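Local coordinates for protein cystathionine gamma-synthase (Xanthomonas oryzae pv. oryzae KACC 10331, PDB 6LD7) that probably makes cystathionine in the methionine biosynthesis pathway, using pyridoxal 5'-phosphate as its cofactor, at residues 376-380 against 381-385; 387-390 against 391-395; 233-236 against 237-241; 97-100 against 101-105; 16-19 against 20-24. The protein carries 1 engineered substitution. All coordinates share one frame; numbering follows the deposited sequence.

Contact 1 (376-380 against 381-385)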
loop_
_atom_site.group_PDB
_atom_site.type_symbol
_atom_site.label_atom_id
_atom_site.label_comp_id
_atom_site.label_asym_id
_atom_site.label_seq_id
_atom_site.Cartn_x
_atom_site.Cartn_y
_atom_site.Cartn_z
ATOM N N GLY C 376 10.422 -12.506 -20.753
ATOM C CA GLY C 376 9.286 -12.587 -19.815
ATOM C C GLY C 376 8.443 -13.843 -20.007
ATOM O O GLY C 376 8.971 -14.893 -20.518
ATOM N N ILE C 377 7.192 -13.761 -19.531
ATOM C CA ILE C 377 6.261 -14.899 -19.512
ATOM C C ILE C 377 5.053 -14.695 -20.428
ATOM O O ILE C 377 4.052 -15.492 -20.281
ATOM C CB ILE C 377 5.838 -15.194 -18.086
ATOM C CG1 ILE C 377 4.974 -14.094 -17.477
ATOM C CG2 ILE C 377 7.073 -15.479 -17.295
ATOM C CD1 ILE C 377 4.406 -14.488 -16.169
ATOM N N GLU C 378 5.206 -13.860 -21.430
ATOM C CA GLU C 378 4.214 -13.741 -22.515
ATOM C C GLU C 378 4.185 -15.069 -23.270
ATOM O O GLU C 378 5.116 -15.855 -23.150
ATOM C CB GLU C 378 4.642 -12.641 -23.495
ATOM C CG GLU C 378 4.692 -11.267 -22.882
ATOM C CD GLU C 378 6.031 -10.821 -22.335
ATOM O OE1 GLU C 378 6.886 -11.669 -22.170
ATOM O OE2 GLU C 378 6.169 -9.640 -21.985
ATOM N N SER C 379 3.272 -15.243 -24.205
ATOM C CA SER C 379 3.223 -16.557 -24.906
ATOM C C SER C 379 4.388 -16.624 -25.898
ATOM O O SER C 379 4.685 -15.602 -26.620
ATOM C CB SER C 379 1.909 -16.778 -25.532
ATOM O OG SER C 379 1.842 -15.964 -26.663
ATOM N N ALA C 380 5.068 -17.765 -25.907
ATOM C CA ALA C 380 6.208 -17.974 -26.820
ATOM C C ALA C 380 5.832 -17.544 -28.233
ATOM O O ALA C 380 6.656 -16.909 -28.941
ATOM C CB ALA C 380 6.611 -19.410 -26.789
ATOM N N GLU C 381 4.645 -17.893 -28.706
ATOM C CA GLU C 381 4.285 -17.580 -30.126
ATOM C C GLU C 381 4.419 -16.079 -30.406
ATOM O O GLU C 381 4.915 -15.727 -31.506
ATOM C CB GLU C 381 2.918 -18.122 -30.535
ATOM C CG GLU C 381 1.692 -17.441 -29.934
ATOM C CD GLU C 381 0.369 -18.174 -30.180
ATOM O OE1 GLU C 381 -0.296 -17.826 -31.179
ATOM O OE2 GLU C 381 -0.049 -19.006 -29.331
ATOM N N ASP C 382 3.945 -15.229 -29.493
ATOM C CA ASP C 382 3.967 -13.749 -29.703
ATOM C C ASP C 382 5.388 -13.237 -29.666
ATOM O O ASP C 382 5.738 -12.422 -30.521
ATOM C CB ASP C 382 3.100 -13.016 -28.680
ATOM C CG ASP C 382 1.615 -13.274 -28.830
ATOM O OD1 ASP C 382 1.179 -13.449 -30.012
ATOM O OD2 ASP C 382 0.892 -13.319 -27.760
ATOM N N LEU C 383 6.173 -13.632 -28.664
ATOM C CA LEU C 383 7.576 -13.176 -28.605
ATOM C C LEU C 383 8.298 -13.554 -29.888
ATOM O O LEU C 383 9.064 -12.727 -30.378
ATOM C CB LEU C 383 8.297 -13.766 -27.395
ATOM C CG LEU C 383 7.642 -13.400 -26.078
ATOM C CD1 LEU C 383 8.490 -13.888 -24.909
ATOM C CD2 LEU C 383 7.420 -11.870 -25.991
ATOM N N LEU C 384 8.055 -14.745 -30.440
ATOM C CA LEU C 384 8.762 -15.168 -31.691
ATOM C C LEU C 384 8.287 -14.365 -32.924
ATOM O O LEU C 384 9.119 -13.930 -33.735
ATOM C CB LEU C 384 8.543 -16.650 -31.930
ATOM C CG LEU C 384 9.170 -17.606 -30.927
ATOM C CD1 LEU C 384 8.653 -19.004 -31.204
ATOM C CD2 LEU C 384 10.665 -17.591 -31.025
ATOM N N ILE C 385 7.014 -14.077 -33.029
ATOM C CA ILE C 385 6.494 -13.218 -34.140
ATOM C C ILE C 385 7.150 -11.831 -34.040
ATOM O O ILE C 385 7.722 -11.315 -35.043
ATOM C CB ILE C 385 4.967 -13.129 -34.014
ATOM C CG1 ILE C 385 4.303 -14.463 -34.414
ATOM C CG2 ILE C 385 4.444 -11.927 -34.815
ATOM C CD1 ILE C 385 2.818 -14.501 -33.985
#

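Contact 2 (387-390 against 391-395)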
loop_
_atom_site.group_PDB
_atom_site.type_symbol
_atom_site.label_atom_id
_atom_site.label_comp_id
_atom_site.label_asym_id
_atom_site.label_seq_id
_atom_site.Cartn_x
_atom_site.Cartn_y
_atom_site.Cartn_z
ATOM N N LEU C 387 10.084 -11.005 -32.588
ATOM C CA LEU C 387 11.525 -11.043 -32.956
ATOM C C LEU C 387 11.741 -11.280 -34.460
ATOM O O LEU C 387 12.679 -10.635 -35.073
ATOM C CB LEU C 387 12.267 -12.079 -32.127
ATOM C CG LEU C 387 12.311 -11.802 -30.633
ATOM C CD1 LEU C 387 12.774 -13.033 -29.899
ATOM C CD2 LEU C 387 13.196 -10.613 -30.297
ATOM N N ARG C 388 11.012 -12.221 -35.061
ATOM C CA ARG C 388 11.071 -12.362 -36.535
ATOM C C ARG C 388 10.805 -11.022 -37.212
ATOM O O ARG C 388 11.454 -10.751 -38.178
ATOM C CB ARG C 388 10.032 -13.341 -37.084
ATOM C CG ARG C 388 10.377 -14.788 -36.789
ATOM C CD ARG C 388 9.434 -15.696 -37.600
ATOM N NE ARG C 388 9.480 -16.857 -36.800
ATOM C CZ ARG C 388 8.538 -17.305 -35.965
ATOM N NH1 ARG C 388 7.316 -16.818 -35.893
ATOM N NH2 ARG C 388 8.869 -18.333 -35.240
ATOM N N ALA C 389 9.808 -10.229 -36.826
ATOM C CA ALA C 389 9.550 -8.966 -37.586
ATOM C C ALA C 389 10.704 -7.986 -37.283
ATOM O O ALA C 389 11.153 -7.228 -38.178
ATOM C CB ALA C 389 8.157 -8.411 -37.300
ATOM N N GLY C 390 11.317 -8.078 -36.110
ATOM C CA GLY C 390 12.495 -7.237 -35.817
ATOM C C GLY C 390 13.693 -7.642 -36.702
ATOM O O GLY C 390 14.344 -6.775 -37.262
ATOM N N LEU C 391 13.947 -8.932 -36.863
ATOM C CA LEU C 391 15.096 -9.418 -37.673
ATOM C C LEU C 391 14.878 -9.046 -39.159
ATOM O O LEU C 391 15.830 -8.683 -39.868
ATOM C CB LEU C 391 15.153 -10.925 -37.478
ATOM C CG LEU C 391 15.667 -11.383 -36.109
ATOM C CD1 LEU C 391 15.579 -12.890 -36.010
ATOM C CD2 LEU C 391 17.088 -10.918 -35.864
ATOM N N SER C 392 13.620 -9.029 -39.575
ATOM C CA SER C 392 13.186 -8.623 -40.931
ATOM C C SER C 392 13.377 -7.114 -41.186
ATOM O O SER C 392 14.007 -6.745 -42.192
ATOM C CB SER C 392 11.777 -9.069 -41.068
ATOM O OG SER C 392 11.322 -8.687 -42.302
ATOM N N ARG C 393 12.953 -6.251 -40.268
ATOM C CA ARG C 393 13.279 -4.809 -40.374
ATOM C C ARG C 393 14.784 -4.592 -40.458
ATOM O O ARG C 393 15.218 -3.729 -41.326
ATOM C CB ARG C 393 12.851 -3.986 -39.180
ATOM C CG ARG C 393 11.366 -3.681 -39.068
ATOM C CD ARG C 393 11.301 -2.905 -37.709
ATOM N NE ARG C 393 10.264 -3.679 -37.196
ATOM C CZ ARG C 393 10.073 -4.362 -36.112
ATOM N NH1 ARG C 393 10.781 -4.371 -35.018
ATOM N NH2 ARG C 393 8.985 -5.069 -36.207
ATOM N N ALA C 394 15.554 -5.270 -39.609
ATOM C CA ALA C 394 17.033 -5.153 -39.615
ATOM C C ALA C 394 17.605 -5.578 -40.985
ATOM O O ALA C 394 18.496 -4.928 -41.473
ATOM C CB ALA C 394 17.668 -6.013 -38.541
ATOM N N GLU C 395 17.202 -6.717 -41.513
ATOM C CA GLU C 395 17.637 -7.242 -42.813
ATOM C C GLU C 395 17.412 -6.177 -43.918
ATOM O O GLU C 395 18.341 -5.967 -44.698
ATOM C CB GLU C 395 16.879 -8.512 -43.155
ATOM C CG GLU C 395 17.232 -9.054 -44.527
ATOM C CD GLU C 395 16.776 -10.480 -44.777
ATOM O OE1 GLU C 395 17.092 -11.000 -45.846
ATOM O OE2 GLU C 395 16.112 -11.071 -43.911
#

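Contact 3 (233-236 against 237-241)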
loop_
_atom_site.group_PDB
_atom_site.type_symbol
_atom_site.label_atom_id
_atom_site.label_comp_id
_atom_site.label_asym_id
_atom_site.label_seq_id
_atom_site.Cartn_x
_atom_site.Cartn_y
_atom_site.Cartn_z
ATOM N N LEU C 233 25.984 -9.270 9.965
ATOM C CA LEU C 233 25.280 -8.503 8.919
ATOM C C LEU C 233 24.074 -7.739 9.506
ATOM O O LEU C 233 23.833 -6.583 9.082
ATOM C CB LEU C 233 24.851 -9.424 7.799
ATOM C CG LEU C 233 25.965 -10.123 7.011
ATOM C CD1 LEU C 233 25.310 -11.223 6.248
ATOM C CD2 LEU C 233 26.645 -9.154 6.068
ATOM N N VAL C 234 23.357 -8.342 10.449
ATOM C CA VAL C 234 22.195 -7.714 11.110
ATOM C C VAL C 234 22.699 -6.452 11.806
ATOM O O VAL C 234 22.055 -5.421 11.770
ATOM C CB VAL C 234 21.555 -8.727 12.067
ATOM C CG1 VAL C 234 20.582 -8.066 13.073
ATOM C CG2 VAL C 234 20.797 -9.843 11.301
ATOM N N TRP C 235 23.805 -6.558 12.522
ATOM C CA TRP C 235 24.320 -5.437 13.322
ATOM C C TRP C 235 24.734 -4.283 12.373
ATOM O O TRP C 235 24.310 -3.181 12.589
ATOM C CB TRP C 235 25.477 -5.952 14.175
ATOM C CG TRP C 235 25.938 -4.910 15.139
ATOM C CD1 TRP C 235 25.604 -4.855 16.473
ATOM C CD2 TRP C 235 26.826 -3.784 14.846
ATOM N NE1 TRP C 235 26.266 -3.776 17.035
ATOM C CE2 TRP C 235 26.997 -3.093 16.077
ATOM C CE3 TRP C 235 27.547 -3.346 13.717
ATOM C CZ2 TRP C 235 27.776 -1.927 16.163
ATOM C CZ3 TRP C 235 28.294 -2.191 13.785
ATOM C CH2 TRP C 235 28.424 -1.496 15.004
ATOM N N TRP C 236 25.468 -4.563 11.306
ATOM C CA TRP C 236 25.933 -3.556 10.335
ATOM C C TRP C 236 24.758 -2.949 9.573
ATOM O O TRP C 236 24.789 -1.711 9.294
ATOM C CB TRP C 236 26.985 -4.123 9.415
ATOM C CG TRP C 236 28.336 -4.140 10.069
ATOM C CD1 TRP C 236 28.970 -5.227 10.574
ATOM C CD2 TRP C 236 29.250 -3.033 10.168
ATOM N NE1 TRP C 236 30.166 -4.831 11.071
ATOM C CE2 TRP C 236 30.356 -3.495 10.890
ATOM C CE3 TRP C 236 29.121 -1.655 9.944
ATOM C CZ2 TRP C 236 31.444 -2.685 11.222
ATOM C CZ3 TRP C 236 30.194 -0.841 10.242
ATOM C CH2 TRP C 236 31.340 -1.354 10.872
ATOM N N ALA C 237 23.747 -3.734 9.230
ATOM C CA ALA C 237 22.590 -3.198 8.495
ATOM C C ALA C 237 21.827 -2.178 9.366
ATOM O O ALA C 237 21.438 -1.124 8.826
ATOM C CB ALA C 237 21.689 -4.315 7.969
ATOM N N ASN C 238 21.647 -2.486 10.632
ATOM C CA ASN C 238 21.003 -1.590 11.636
ATOM C C ASN C 238 21.883 -0.324 11.782
ATOM O O ASN C 238 21.378 0.781 11.680
ATOM C CB ASN C 238 20.769 -2.330 12.948
ATOM C CG ASN C 238 20.252 -1.373 14.015
ATOM O OD1 ASN C 238 19.202 -0.799 13.793
ATOM N ND2 ASN C 238 21.045 -1.060 15.055
ATOM N N ALA C 239 23.186 -0.481 11.986
ATOM C CA ALA C 239 24.125 0.623 12.290
ATOM C C ALA C 239 24.261 1.555 11.078
ATOM O O ALA C 239 24.324 2.746 11.275
ATOM C CB ALA C 239 25.491 0.100 12.648
ATOM N N LEU C 240 24.253 1.026 9.866
ATOM C CA LEU C 240 24.413 1.819 8.620
ATOM C C LEU C 240 23.093 2.358 8.075
ATOM O O LEU C 240 23.120 3.178 7.175
ATOM C CB LEU C 240 25.054 0.955 7.549
ATOM C CG LEU C 240 26.495 0.541 7.831
ATOM C CD1 LEU C 240 26.856 -0.616 6.885
ATOM C CD2 LEU C 240 27.430 1.689 7.574
ATOM N N GLY C 241 21.985 1.839 8.576
ATOM C CA GLY C 241 20.650 2.269 8.138
ATOM C C GLY C 241 20.284 1.738 6.775
ATOM O O GLY C 241 19.565 2.490 6.063
HETATM O O HOH W 1 23.666 -2.121 15.167
#

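Contact 4 (97-100 against 101-105)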
loop_
_atom_site.group_PDB
_atom_site.type_symbol
_atom_site.label_atom_id
_atom_site.label_comp_id
_atom_site.label_asym_id
_atom_site.label_seq_id
_atom_site.Cartn_x
_atom_site.Cartn_y
_atom_site.Cartn_z
ATOM N N ALA C 97 30.613 -5.152 6.476
ATOM C CA ALA C 97 30.707 -6.181 7.518
ATOM C C ALA C 97 32.031 -6.932 7.395
ATOM O O ALA C 97 32.535 -7.481 8.378
ATOM C CB ALA C 97 29.591 -7.166 7.424
ATOM N N VAL C 98 32.554 -7.047 6.203
ATOM C CA VAL C 98 33.672 -7.977 5.994
ATOM C C VAL C 98 35.010 -7.271 5.903
ATOM O O VAL C 98 35.953 -7.935 6.216
ATOM C CB VAL C 98 33.427 -8.842 4.757
ATOM C CG1 VAL C 98 34.575 -9.732 4.484
ATOM C CG2 VAL C 98 32.238 -9.711 4.982
ATOM N N LEU C 99 35.142 -6.152 5.245
ATOM C CA LEU C 99 36.468 -5.573 4.898
ATOM C C LEU C 99 36.829 -4.425 5.845
ATOM O O LEU C 99 35.934 -3.817 6.462
ATOM C CB LEU C 99 36.389 -4.990 3.490
ATOM C CG LEU C 99 36.063 -5.958 2.375
ATOM C CD1 LEU C 99 35.937 -5.280 1.028
ATOM C CD2 LEU C 99 37.172 -6.962 2.285
ATOM N N GLN C 100 38.101 -4.095 5.903
ATOM C CA GLN C 100 38.682 -2.904 6.575
ATOM C C GLN C 100 39.977 -2.509 5.862
ATOM O O GLN C 100 40.536 -3.351 5.111
ATOM C CB GLN C 100 38.952 -3.266 8.029
ATOM C CG GLN C 100 40.017 -4.327 8.208
ATOM C CD GLN C 100 40.141 -4.607 9.682
ATOM O OE1 GLN C 100 39.266 -4.281 10.453
ATOM N NE2 GLN C 100 41.258 -5.143 10.111
ATOM N N PRO C 101 40.522 -1.279 6.062
ATOM C CA PRO C 101 41.744 -0.858 5.359
ATOM C C PRO C 101 42.836 -1.897 5.568
ATOM O O PRO C 101 42.911 -2.505 6.622
ATOM C CB PRO C 101 42.062 0.540 5.971
ATOM C CG PRO C 101 40.638 1.022 6.242
ATOM C CD PRO C 101 40.000 -0.191 6.903
ATOM N N GLY C 102 43.626 -2.098 4.543
ATOM C CA GLY C 102 44.646 -3.155 4.459
ATOM C C GLY C 102 44.108 -4.466 3.885
ATOM O O GLY C 102 44.920 -5.304 3.532
ATOM N N ASP C 103 42.792 -4.686 3.834
ATOM C CA ASP C 103 42.220 -5.913 3.239
ATOM C C ASP C 103 42.109 -5.661 1.739
ATOM O O ASP C 103 41.887 -4.544 1.302
ATOM C CB ASP C 103 40.818 -6.277 3.707
ATOM C CG ASP C 103 40.745 -6.720 5.131
ATOM O OD1 ASP C 103 41.788 -7.020 5.640
ATOM O OD2 ASP C 103 39.626 -6.735 5.727
ATOM N N THR C 104 42.091 -6.754 0.992
ATOM C CA THR C 104 41.944 -6.739 -0.461
ATOM C C THR C 104 40.685 -7.514 -0.814
ATOM O O THR C 104 40.429 -8.590 -0.251
ATOM C CB THR C 104 43.227 -7.330 -1.100
ATOM O OG1 THR C 104 44.310 -6.403 -0.949
ATOM C CG2 THR C 104 43.047 -7.464 -2.578
ATOM N N LEU C 105 40.013 -7.016 -1.814
ATOM C CA LEU C 105 38.812 -7.618 -2.395
ATOM C C LEU C 105 39.146 -7.988 -3.845
ATOM O O LEU C 105 39.640 -7.128 -4.615
ATOM C CB LEU C 105 37.681 -6.585 -2.381
ATOM C CG LEU C 105 36.476 -6.936 -3.252
ATOM C CD1 LEU C 105 35.718 -8.081 -2.587
ATOM C CD2 LEU C 105 35.538 -5.719 -3.425
#

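Contact 5 (16-19 against 20-24)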
loop_
_atom_site.group_PDB
_atom_site.type_symbol
_atom_site.label_atom_id
_atom_site.label_comp_id
_atom_site.label_asym_id
_atom_site.label_seq_id
_atom_site.Cartn_x
_atom_site.Cartn_y
_atom_site.Cartn_z
ATOM N N ALA C 16 11.900 -26.457 -2.737
ATOM C CA ALA C 16 12.054 -24.975 -2.904
ATOM C C ALA C 16 10.742 -24.319 -3.385
ATOM O O ALA C 16 10.410 -23.194 -2.899
ATOM C CB ALA C 16 13.171 -24.639 -3.916
ATOM N N ALA C 17 10.055 -24.922 -4.376
ATOM C CA ALA C 17 8.751 -24.389 -4.826
ATOM C C ALA C 17 7.825 -24.401 -3.602
ATOM O O ALA C 17 7.218 -23.396 -3.291
ATOM C CB ALA C 17 8.163 -25.212 -5.949
ATOM N N THR C 18 7.699 -25.526 -2.898
ATOM C CA THR C 18 6.746 -25.585 -1.764
ATOM C C THR C 18 7.071 -24.500 -0.714
ATOM O O THR C 18 6.160 -23.785 -0.255
ATOM C CB THR C 18 6.711 -26.981 -1.181
ATOM O OG1 THR C 18 6.224 -27.888 -2.169
ATOM C CG2 THR C 18 5.869 -27.029 0.065
ATOM N N ALA C 19 8.334 -24.346 -0.341
ATOM C CA ALA C 19 8.782 -23.387 0.719
ATOM C C ALA C 19 8.479 -21.935 0.329
ATOM O O ALA C 19 7.943 -21.197 1.147
ATOM C CB ALA C 19 10.267 -23.589 1.003
ATOM N N ALA C 20 8.724 -21.560 -0.923
ATOM C CA ALA C 20 8.470 -20.190 -1.416
ATOM C C ALA C 20 6.944 -19.925 -1.453
ATOM O O ALA C 20 6.428 -18.902 -0.966
ATOM C CB ALA C 20 9.109 -20.045 -2.790
ATOM N N VAL C 21 6.209 -20.901 -1.941
ATOM C CA VAL C 21 4.749 -20.759 -2.117
ATOM C C VAL C 21 4.138 -20.636 -0.753
ATOM O O VAL C 21 3.234 -19.827 -0.652
ATOM C CB VAL C 21 4.106 -21.956 -2.864
ATOM C CG1 VAL C 21 2.603 -21.935 -2.719
ATOM C CG2 VAL C 21 4.468 -21.979 -4.325
ATOM N N ARG C 22 4.619 -21.412 0.224
ATOM C CA ARG C 22 4.037 -21.437 1.609
ATOM C C ARG C 22 4.828 -20.531 2.581
ATOM O O ARG C 22 4.450 -20.534 3.750
ATOM C CB ARG C 22 3.900 -22.875 2.169
ATOM C CG ARG C 22 2.958 -23.710 1.287
ATOM C CD ARG C 22 2.445 -25.053 1.763
ATOM N NE ARG C 22 1.510 -24.962 2.872
ATOM C CZ ARG C 22 0.228 -24.648 2.768
ATOM N NH1 ARG C 22 -0.338 -24.393 1.586
ATOM N NH2 ARG C 22 -0.495 -24.593 3.879
ATOM N N ALA C 23 5.659 -19.588 2.139
ATOM C CA ALA C 23 6.385 -18.699 3.102
ATOM C C ALA C 23 5.381 -17.800 3.904
ATOM O O ALA C 23 4.354 -17.268 3.415
ATOM C CB ALA C 23 7.459 -17.994 2.273
ATOM N N GLY C 24 5.424 -17.772 5.213
ATOM C CA GLY C 24 4.279 -17.174 6.001
ATOM C C GLY C 24 2.743 -17.395 5.665
ATOM O O GLY C 24 1.962 -16.655 6.257
#

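Contact 1 (376-380 against 381-385)
S379 is the N-cap of helix 380-396, and its carbonyl meets the amides of D382 and L383 where the loop after strand 370-374 winds into the last helix of the chain. Backbone bonds define this start. L383 N donates to S379 O at 3.2 Å in a nearly straight bond (169° at the hydrogen), and L384 N donates to A380 O at 3.0 Å. D382 N also points at S379 O, 3.0 Å away but bent to 124°, so this bond is weak and the oxygen serves two amides.

The polar side chains gather at the cap. In the conformer described, one of two, a chi1 of 74° sets S379 OG between its own backbone N and carbonyl carbon; it lies 3.0 Å from D382 OD2, and E381 CG passes S379 OG at 3.6 Å. Each group has hydrogen-bond partners on the second subunit: T15 OG1 for S379 OG, T18 OG1 and T15 N for D382 OD2. The helix start and these donors would probably favour the charged form of D382. E378 bends at its CB-CG bond; its OE1 hydrogen-bonds S343 OG of the same chain, and its OE2 forms a salt bridge with R22 of the second subunit.

The apolar part is small. L383 lays CD2 against E378 CB at 3.8 Å, the two side chains crossing at about a right angle, while its CD1 comes within 3.9 Å of E378 OE1. One residue on, L384 CG rests 3.3 Å from A380 O, the very oxygen that its own amide bonds.

Contact 2 (387-390 against 391-395)
R393 folds back over the preceding turn of helix 380-396, so that one face of its guanidinium lies on the backbone of A389 and G390. Two atoms mark that face: A389 O stands 3.5 Å from the guanidinium plane of R393, offset toward its rim, and G390 CA stands 3.4 Å from that plane, likewise off-centre. The bend is at chi3 (-130°), after an extended chi2, and it sets NH2 beside the A389 methyl, with R393 NH2 and A389 CB 3.6 Å apart. At G390, R393 NH1 approaches CA to 3.4 Å. The same arginine is tied at its root, where R393 N donates to A389 O at 2.9 Å and 172°.

On another side of the helix L391 lies alongside the carbonyl of L387, its CG 3.2 Å from L387 O, and its amide bonds that oxygen at 2.8 Å. L387 and L391 both pack on F325 of helix 319-327 and on residues of helix 259-277.

R393 NH1 donates to F325 O, which helps to fix the rotation of the group. A cation lying flat against peptide atoms in this way would probably be steadied by the partial negative charge of the carbonyl oxygens A389 O and F325 O.

Contact 3 (233-236 against 237-241)
The six-membered ring of W235 spreads over the methyl of A239, one turn on, in a CH-pi contact: A239 CB lies 4.2 Å from the ring centroid of W235, 25° off its normal, and W235 CZ3 is the nearest ring atom at 3.8 Å. With chi1 at -173°, CG stands beside the carbonyl carbon, and the indole comes down along the helix to this place. W236 meets L240 in the same i to i+4 spacing, W236 CE3 to L240 CD1 3.9 Å, the two side chains crossing at a slant. The tryptophans also touch each other: W235 CZ3 sits 3.7 Å above the W236 ring plane, over its centre, while W236 CG lies in the plane of W235 at its edge.

A water adds a polar bridge, donating to W235 O at 2.9 Å and accepting from N238 ND2 at 2.8 Å. Beneath lie the backbone bonds of helix 227-240, among them L240 N to W236 O at 2.8 Å. The helix ends in a Schellman motif, with G241 as the C-prime residue, its positive phi of 75° turning the chain away.

Farther out, L233, V234 and A237 pack on V82 of strand 80-84, and W236 on L93 of helix 87-98. The third subunit also packs here, with R117 of that subunit against W235 and N238, A121 against W236, and L118 against L240.

Contact 4 (97-100 against 101-105)
The carboxylate of D103 and the side-chain amide of Q100 are turned almost alike, their planes 19° apart, and the two side chains cross at a slant. Neither is stacked on the other: it is the CG methylene of Q100 that touches D103, Q100 CG reaching D103 OD2 at 3.5 Å. Above the carboxylate plane comes the backbone amide of Q100, whose N donates to D103 OD2 at 3.1 Å from a position 50° out of the plane, so that the group is met from over a face. Close to the same oxygen lies L99 CA, at 3.5 Å from D103 OD2. K150 packs on D103 as well.

L99 supplies the apolar part. Its CD2 approaches D103 CB at 4.0 Å, whereas its CD1 lies 4.0 Å from L105 CB with the two leucines crossing at about a right angle. F128 and L151, with the side chain of K150, pack on L99 within the chain, and K125 of the third subunit donates to L99 O.

The backbone closes the turn through D103 N, which bonds Q100 O at 2.9 Å in the carbonyl plane. P101 and G102 fill the two corners, and G102 has a positive phi of 89°, easily taken by glycine. This is a type II beta turn strengthened by an aspartate that reaches back to the amide of the first turn residue. It joins helix 87-98 to strand 104-108, and so lies in the beta-alpha-beta crossover that links the parallel, non-adjacent strands 80-84 and 104-108 of the mixed sheet.

Contact 5 (16-19 against 20-24)
A20, V21 and R22 each send their amide back to the carbonyl four residues earlier, the bond from R22 N to T18 O being 2.9 Å long and the other two running from A20 N to A16 O and from V21 N to A17 O. These three i to i+4 bonds belong to the short alpha-helix 16-21, and R22 is the first residue to depart from helical phi/psi. The next amide breaks the pattern. A23 N lies close to A19 O but at a poor angle, and donates instead to A20 O at 3.3 Å, so the winding tightens to three residues before G24 turns away with a positive phi of 42°.

The side chains contributing here are mostly methyls laid against carbonyl oxygens. V21 has chi1 at 166°, which sets CG2 beside its backbone N and thereby 3.3 Å from A17 O. R22 runs past T18: its CB lies 3.4 Å from T18 O, and its CD only grazes T18 CG2 before the chain bends at chi3 and carries the guanidinium off. There NH2 donates to T333 OG1 of the second subunit and NH1 forms a salt bridge with E378 of that subunit, so the helix helps to make a subunit boundary.

On the same-chain side A20 packs on L256 and A23 on L253 of helix 246-256, while A19 rests on E74 of helix 63-76. The ending turn itself is marked by A23 CB, 3.4 Å from A19 O.

Overall arrangement
Along the chain the five contacts come in series, none nesting in or crossing another. Contact 5 opens near the N terminus, on helix 16-21; contact 4 then closes the tight turn between helix 87-98 and strand 104-108. Contact 3, at the end of helix 227-240, returns to it: the two centres are about 17 Å apart, and W236 and L233 pack on A97, tying two helices beside the larger sheet. Contacts 1 and 2 follow one another on helix 380-396, centres about 15 Å apart, and lie across the chain's centre from contacts 3 and 4. Contacts 1 and 5 face the second subunit, contacts 3 and 4 the third.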